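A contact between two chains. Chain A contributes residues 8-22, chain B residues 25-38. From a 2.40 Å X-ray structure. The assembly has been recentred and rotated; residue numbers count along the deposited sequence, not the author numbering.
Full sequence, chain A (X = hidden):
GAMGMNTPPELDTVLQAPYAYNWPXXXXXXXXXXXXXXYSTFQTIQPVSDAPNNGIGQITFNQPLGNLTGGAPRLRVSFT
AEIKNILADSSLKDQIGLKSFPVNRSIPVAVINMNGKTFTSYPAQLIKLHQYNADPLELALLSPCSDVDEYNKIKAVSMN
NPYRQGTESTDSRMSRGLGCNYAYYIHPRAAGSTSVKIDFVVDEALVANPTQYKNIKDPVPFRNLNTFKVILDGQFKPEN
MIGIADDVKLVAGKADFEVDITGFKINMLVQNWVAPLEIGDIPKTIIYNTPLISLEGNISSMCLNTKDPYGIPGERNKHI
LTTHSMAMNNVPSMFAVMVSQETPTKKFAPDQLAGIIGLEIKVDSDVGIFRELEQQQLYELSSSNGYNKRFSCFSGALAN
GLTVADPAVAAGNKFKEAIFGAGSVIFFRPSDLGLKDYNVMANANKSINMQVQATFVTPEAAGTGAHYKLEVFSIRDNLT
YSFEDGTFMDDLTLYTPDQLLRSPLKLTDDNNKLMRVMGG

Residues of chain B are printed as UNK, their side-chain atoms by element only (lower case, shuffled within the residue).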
# COMPACT_ATOMS: atom_id res chain seq x y z
N PRO A 8 40.09 -6.64 11.49
CA PRO A 8 38.77 -7.16 11.11
C PRO A 8 38.79 -8.67 10.85
O PRO A 8 39.72 -9.16 10.21
CB PRO A 8 38.45 -6.40 9.81
CG PRO A 8 39.34 -5.21 9.82
CD PRO A 8 40.58 -5.63 10.54
N PRO A 9 37.76 -9.39 11.33
CA PRO A 9 37.72 -10.84 11.13
C PRO A 9 37.39 -11.22 9.69
O PRO A 9 36.78 -10.43 8.96
CB PRO A 9 36.61 -11.29 12.08
CG PRO A 9 35.68 -10.13 12.12
CD PRO A 9 36.54 -8.90 12.00
N GLU A 10 37.80 -12.43 9.29
CA GLU A 10 37.48 -12.95 7.95
C GLU A 10 35.99 -13.26 7.85
O GLU A 10 35.43 -13.90 8.74
CB GLU A 10 38.29 -14.22 7.63
CG GLU A 10 39.57 -13.96 6.83
CD GLU A 10 40.22 -15.24 6.34
OE1 GLU A 10 39.52 -16.06 5.70
OE2 GLU A 10 41.43 -15.43 6.58
N LEU A 11 35.38 -12.80 6.76
CA LEU A 11 33.97 -13.05 6.48
C LEU A 11 33.87 -13.89 5.22
O LEU A 11 34.54 -13.61 4.23
CB LEU A 11 33.23 -11.72 6.30
CG LEU A 11 33.24 -10.77 7.50
CD1 LEU A 11 32.61 -9.43 7.13
CD2 LEU A 11 32.52 -11.39 8.69
N ASP A 12 33.02 -14.92 5.27
CA ASP A 12 32.80 -15.81 4.13
C ASP A 12 31.99 -15.09 3.07
O ASP A 12 31.23 -14.16 3.37
CB ASP A 12 32.07 -17.08 4.57
CG ASP A 12 32.87 -17.91 5.56
OD1 ASP A 12 34.12 -17.91 5.50
OD2 ASP A 12 32.23 -18.58 6.41
N THR A 13 32.14 -15.55 1.82
CA THR A 13 31.49 -14.93 0.68
C THR A 13 30.41 -15.83 0.07
O THR A 13 30.46 -17.05 0.22
CB THR A 13 32.52 -14.56 -0.41
OG1 THR A 13 33.36 -15.69 -0.69
CG2 THR A 13 33.38 -13.39 0.04
N VAL A 14 29.43 -15.19 -0.57
CA VAL A 14 28.41 -15.88 -1.35
C VAL A 14 28.19 -15.15 -2.67
O VAL A 14 28.43 -13.94 -2.76
CB VAL A 14 27.06 -16.02 -0.59
CG1 VAL A 14 27.23 -16.92 0.63
CG2 VAL A 14 26.51 -14.65 -0.17
N LEU A 15 27.75 -15.88 -3.68
CA LEU A 15 27.46 -15.32 -5.00
C LEU A 15 25.94 -15.30 -5.20
O LEU A 15 25.33 -16.35 -5.44
CB LEU A 15 28.16 -16.14 -6.09
CG LEU A 15 28.19 -15.55 -7.51
CD1 LEU A 15 28.93 -14.23 -7.56
CD2 LEU A 15 28.83 -16.55 -8.46
N GLN A 16 25.34 -14.12 -5.07
CA GLN A 16 23.90 -13.96 -5.25
C GLN A 16 23.55 -13.97 -6.74
O GLN A 16 24.28 -13.42 -7.56
CB GLN A 16 23.42 -12.65 -4.61
CG GLN A 16 23.38 -12.71 -3.09
CD GLN A 16 22.78 -11.46 -2.46
OE1 GLN A 16 22.93 -10.35 -2.98
NE2 GLN A 16 22.11 -11.63 -1.32
N ALA A 17 22.43 -14.62 -7.06
CA ALA A 17 21.93 -14.71 -8.44
C ALA A 17 20.41 -14.73 -8.43
O ALA A 17 19.81 -15.15 -7.43
CB ALA A 17 22.48 -15.95 -9.13
N PRO A 18 19.76 -14.29 -9.53
CA PRO A 18 18.29 -14.23 -9.55
C PRO A 18 17.60 -15.59 -9.39
O PRO A 18 18.15 -16.62 -9.78
CB PRO A 18 17.97 -13.65 -10.94
CG PRO A 18 19.21 -12.98 -11.39
CD PRO A 18 20.34 -13.75 -10.77
N TYR A 19 16.40 -15.56 -8.82
CA TYR A 19 15.57 -16.75 -8.64
C TYR A 19 15.18 -17.42 -9.98
O TYR A 19 14.90 -18.62 -10.00
CB TYR A 19 14.31 -16.39 -7.84
CG TYR A 19 13.56 -17.57 -7.27
CD1 TYR A 19 14.12 -18.35 -6.25
CD2 TYR A 19 12.28 -17.91 -7.73
CE1 TYR A 19 13.43 -19.43 -5.71
CE2 TYR A 19 11.59 -19.00 -7.19
CZ TYR A 19 12.17 -19.75 -6.19
OH TYR A 19 11.50 -20.82 -5.65
N ALA A 20 15.17 -16.66 -11.06
CA ALA A 20 14.96 -17.19 -12.42
C ALA A 20 15.94 -18.30 -12.82
O ALA A 20 15.57 -19.19 -13.58
CB ALA A 20 15.01 -16.06 -13.44
N TYR A 21 17.18 -18.22 -12.32
CA TYR A 21 18.19 -19.26 -12.57
C TYR A 21 18.00 -20.54 -11.75
O TYR A 21 18.63 -21.56 -12.05
CB TYR A 21 19.62 -18.72 -12.38
CG TYR A 21 20.11 -17.76 -13.46
CD1 TYR A 21 19.84 -17.98 -14.82
CD2 TYR A 21 20.88 -16.65 -13.12
CE1 TYR A 21 20.30 -17.11 -15.79
CE2 TYR A 21 21.35 -15.77 -14.09
CZ TYR A 21 21.06 -16.00 -15.42
OH TYR A 21 21.52 -15.13 -16.39
N ASN A 22 17.17 -20.50 -10.70
CA ASN A 22 16.69 -21.73 -10.06
C ASN A 22 15.65 -22.36 -10.99
O ASN A 22 14.45 -22.12 -10.86
CB ASN A 22 16.08 -21.44 -8.68
CG ASN A 22 15.57 -22.69 -7.98
OD1 ASN A 22 16.22 -23.74 -8.01
ND2 ASN A 22 14.40 -22.60 -7.36
N UNK B 25 28.03 -10.57 13.66
CA UNK B 25 29.37 -11.03 13.98
C UNK B 25 29.90 -11.85 12.81
O UNK B 25 29.17 -12.13 11.86
c UNK B 25 29.39 -11.91 15.25
c UNK B 25 28.79 -11.18 16.44
o UNK B 25 28.65 -13.12 15.01
N UNK B 26 31.17 -12.25 12.90
CA UNK B 26 31.77 -13.16 11.92
C UNK B 26 31.07 -14.52 11.82
O UNK B 26 31.16 -15.18 10.78
c UNK B 26 33.26 -13.36 12.25
o UNK B 26 33.42 -13.96 13.53
N UNK B 27 30.40 -14.94 12.89
CA UNK B 27 29.65 -16.20 12.92
C UNK B 27 28.30 -16.17 12.20
O UNK B 27 27.79 -17.24 11.85
n UNK B 27 31.60 -18.00 18.69
c UNK B 27 30.51 -17.35 16.54
c UNK B 27 29.45 -16.65 14.37
c UNK B 27 31.81 -17.72 17.25
c UNK B 27 30.75 -17.03 15.08
N UNK B 28 27.71 -14.99 12.00
CA UNK B 28 26.40 -14.87 11.34
C UNK B 28 26.30 -13.84 10.20
O UNK B 28 25.19 -13.50 9.77
n UNK B 28 24.44 -12.98 13.94
c UNK B 28 25.40 -13.27 13.08
c UNK B 28 25.30 -14.63 12.39
o UNK B 28 26.33 -12.50 12.83
N UNK B 29 27.44 -13.37 9.69
CA UNK B 29 27.47 -12.41 8.58
C UNK B 29 28.27 -13.01 7.42
O UNK B 29 29.26 -13.71 7.63
c UNK B 29 28.26 -10.13 7.79
c UNK B 29 27.20 -10.37 10.02
c UNK B 29 28.08 -11.05 8.99
N UNK B 30 27.80 -12.74 6.20
CA UNK B 30 28.51 -13.09 4.98
C UNK B 30 28.42 -11.93 3.99
O UNK B 30 27.42 -11.20 3.98
c UNK B 30 28.20 -15.62 5.19
c UNK B 30 27.99 -18.10 5.36
c UNK B 30 27.63 -16.87 4.55
c UNK B 30 27.92 -14.37 4.37
n UNK B 30 27.29 -19.32 4.87
N UNK B 31 29.46 -11.76 3.19
CA UNK B 31 29.50 -10.70 2.17
C UNK B 31 29.10 -11.29 0.83
O UNK B 31 29.62 -12.34 0.43
c UNK B 31 30.86 -8.86 1.11
c UNK B 31 30.89 -10.05 2.06
c UNK B 31 30.50 -8.71 4.23
c UNK B 31 31.42 -9.62 3.44
N UNK B 32 28.20 -10.61 0.14
CA UNK B 32 27.71 -11.07 -1.16
C UNK B 32 28.39 -10.32 -2.29
O UNK B 32 28.74 -9.14 -2.16
c UNK B 32 26.20 -10.89 -1.25
N UNK B 33 28.63 -11.03 -3.39
CA UNK B 33 28.80 -10.43 -4.70
C UNK B 33 27.62 -10.91 -5.55
O UNK B 33 26.82 -11.73 -5.08
o UNK B 33 30.35 -10.07 -6.52
c UNK B 33 30.12 -10.82 -5.34
N UNK B 34 27.52 -10.42 -6.78
CA UNK B 34 26.33 -10.64 -7.59
C UNK B 34 26.62 -10.96 -9.05
O UNK B 34 27.59 -10.47 -9.63
c UNK B 34 21.73 -8.20 -5.88
c UNK B 34 24.00 -9.64 -7.97
n UNK B 34 20.72 -8.86 -6.44
c UNK B 34 25.42 -9.41 -7.50
n UNK B 34 22.87 -7.96 -6.53
c UNK B 34 23.18 -8.36 -7.91
n UNK B 34 21.60 -7.76 -4.63
N UNK B 35 25.77 -11.81 -9.61
CA UNK B 35 25.55 -11.92 -11.05
C UNK B 35 24.06 -11.69 -11.28
O UNK B 35 23.25 -11.90 -10.38
c UNK B 35 27.52 -13.37 -11.62
c UNK B 35 26.00 -13.29 -11.62
c UNK B 35 25.55 -15.80 -11.52
c UNK B 35 25.39 -14.46 -10.84
N UNK B 36 23.71 -11.27 -12.49
CA UNK B 36 22.32 -10.96 -12.82
C UNK B 36 22.06 -10.98 -14.30
O UNK B 36 22.99 -11.08 -15.10
N UNK B 37 20.78 -10.90 -14.66
CA UNK B 37 20.36 -10.82 -16.05
C UNK B 37 20.72 -9.41 -16.53
O UNK B 37 20.14 -8.44 -16.03
c UNK B 37 18.85 -11.11 -16.21
c UNK B 37 17.07 -12.84 -15.58
c UNK B 37 18.40 -10.89 -17.65
c UNK B 37 18.54 -12.55 -15.78
N UNK B 38 21.67 -9.28 -17.48
CA UNK B 38 22.12 -7.93 -17.85
C UNK B 38 21.11 -7.11 -18.66
O UNK B 38 20.16 -7.67 -19.22
c UNK B 38 23.54 -9.67 -18.80
c UNK B 38 22.27 -10.31 -18.35
c UNK B 38 23.40 -8.19 -18.68

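Position 25 has three side-chain atoms, one carbon carrying an oxygen and a carbon. It makes no contact with chain A. This is Thr25(B).

Position 26 has one carbon, then one oxygen. Its CB lies 3.9 Å from CB of Pro9(A), and its CA lies 3.8 Å from CD2 of Leu11(A). This is Ser26(B).

Position 27 has four carbons in a row ending in nitrogen. It points away from chain A. This is Lys27(B).

Position 28 has two carbons, the second carrying one oxygen and one nitrogen. It is out of reach of chain A. This is Asn28(B). Its OD1 accepts a hydrogen bond from N of Thr25(B) at 2.7 Å.

Position 29 has three carbons, forked at the first. A branch carbon comes within 4.5 Å of CD1 of Leu11(A). This is Val29(B).

Position 30 again has four carbons in a row ending in nitrogen. The chain is extended and its third carbon lies 3.9 Å from CG1 of Val14(A). This is Lys30(B).

Position 31 has four carbons, forked at the first, with one arm two carbons long. The end of that arm lies 3.7 Å from CD1 of Leu11(A). This is Ile31(B).

Position 32 has one carbon. This CB is 3.7 Å from CD of Gln16(A) and 3.9 Å from CG2 of Val14(A). This is Ala32(B).

Position 33 has one carbon, then one oxygen. Its CB is 4.2 Å from CD1 of Leu15(A). This is Ser33(B).

Position 34 has three carbons, a nitrogen, then a carbon carrying two nitrogens. OE1 of Gln16(A) sits over one face of this planar group. This is Arg34(B). NH2 is 3.3 Å from that OE1, but the angle is too poor for a hydrogen bond.

Position 35 has four carbons, forked at the first, with one two-carbon arm. The inner carbon of that arm is 3.7 Å from CB of Ala17(A). This is Ile35(B).

Position 36 has no side chain. Its CA is 4.0 Å from CG of Pro18(A). This is Gly36(B).

Position 37 has the same forked four carbons. The longer arm reaches Ala20(A) and Tyr21(A). This is Ile37(B).

Position 38 has three carbons closing a ring onto the backbone N. It makes no contact with the chain A stretch. This is Pro38(B).

The two strands pair in parallel. Five backbone hydrogen bonds alternate in direction, from N of Ile31(B) to O of Asp12(A) through N of Ile35(B) to O of Gln16(A), both 3.0 Å. Apolar side chains extend the contact beyond the paired strands.

Chain B, residues 25-38: TSKNVKIASRIGIP
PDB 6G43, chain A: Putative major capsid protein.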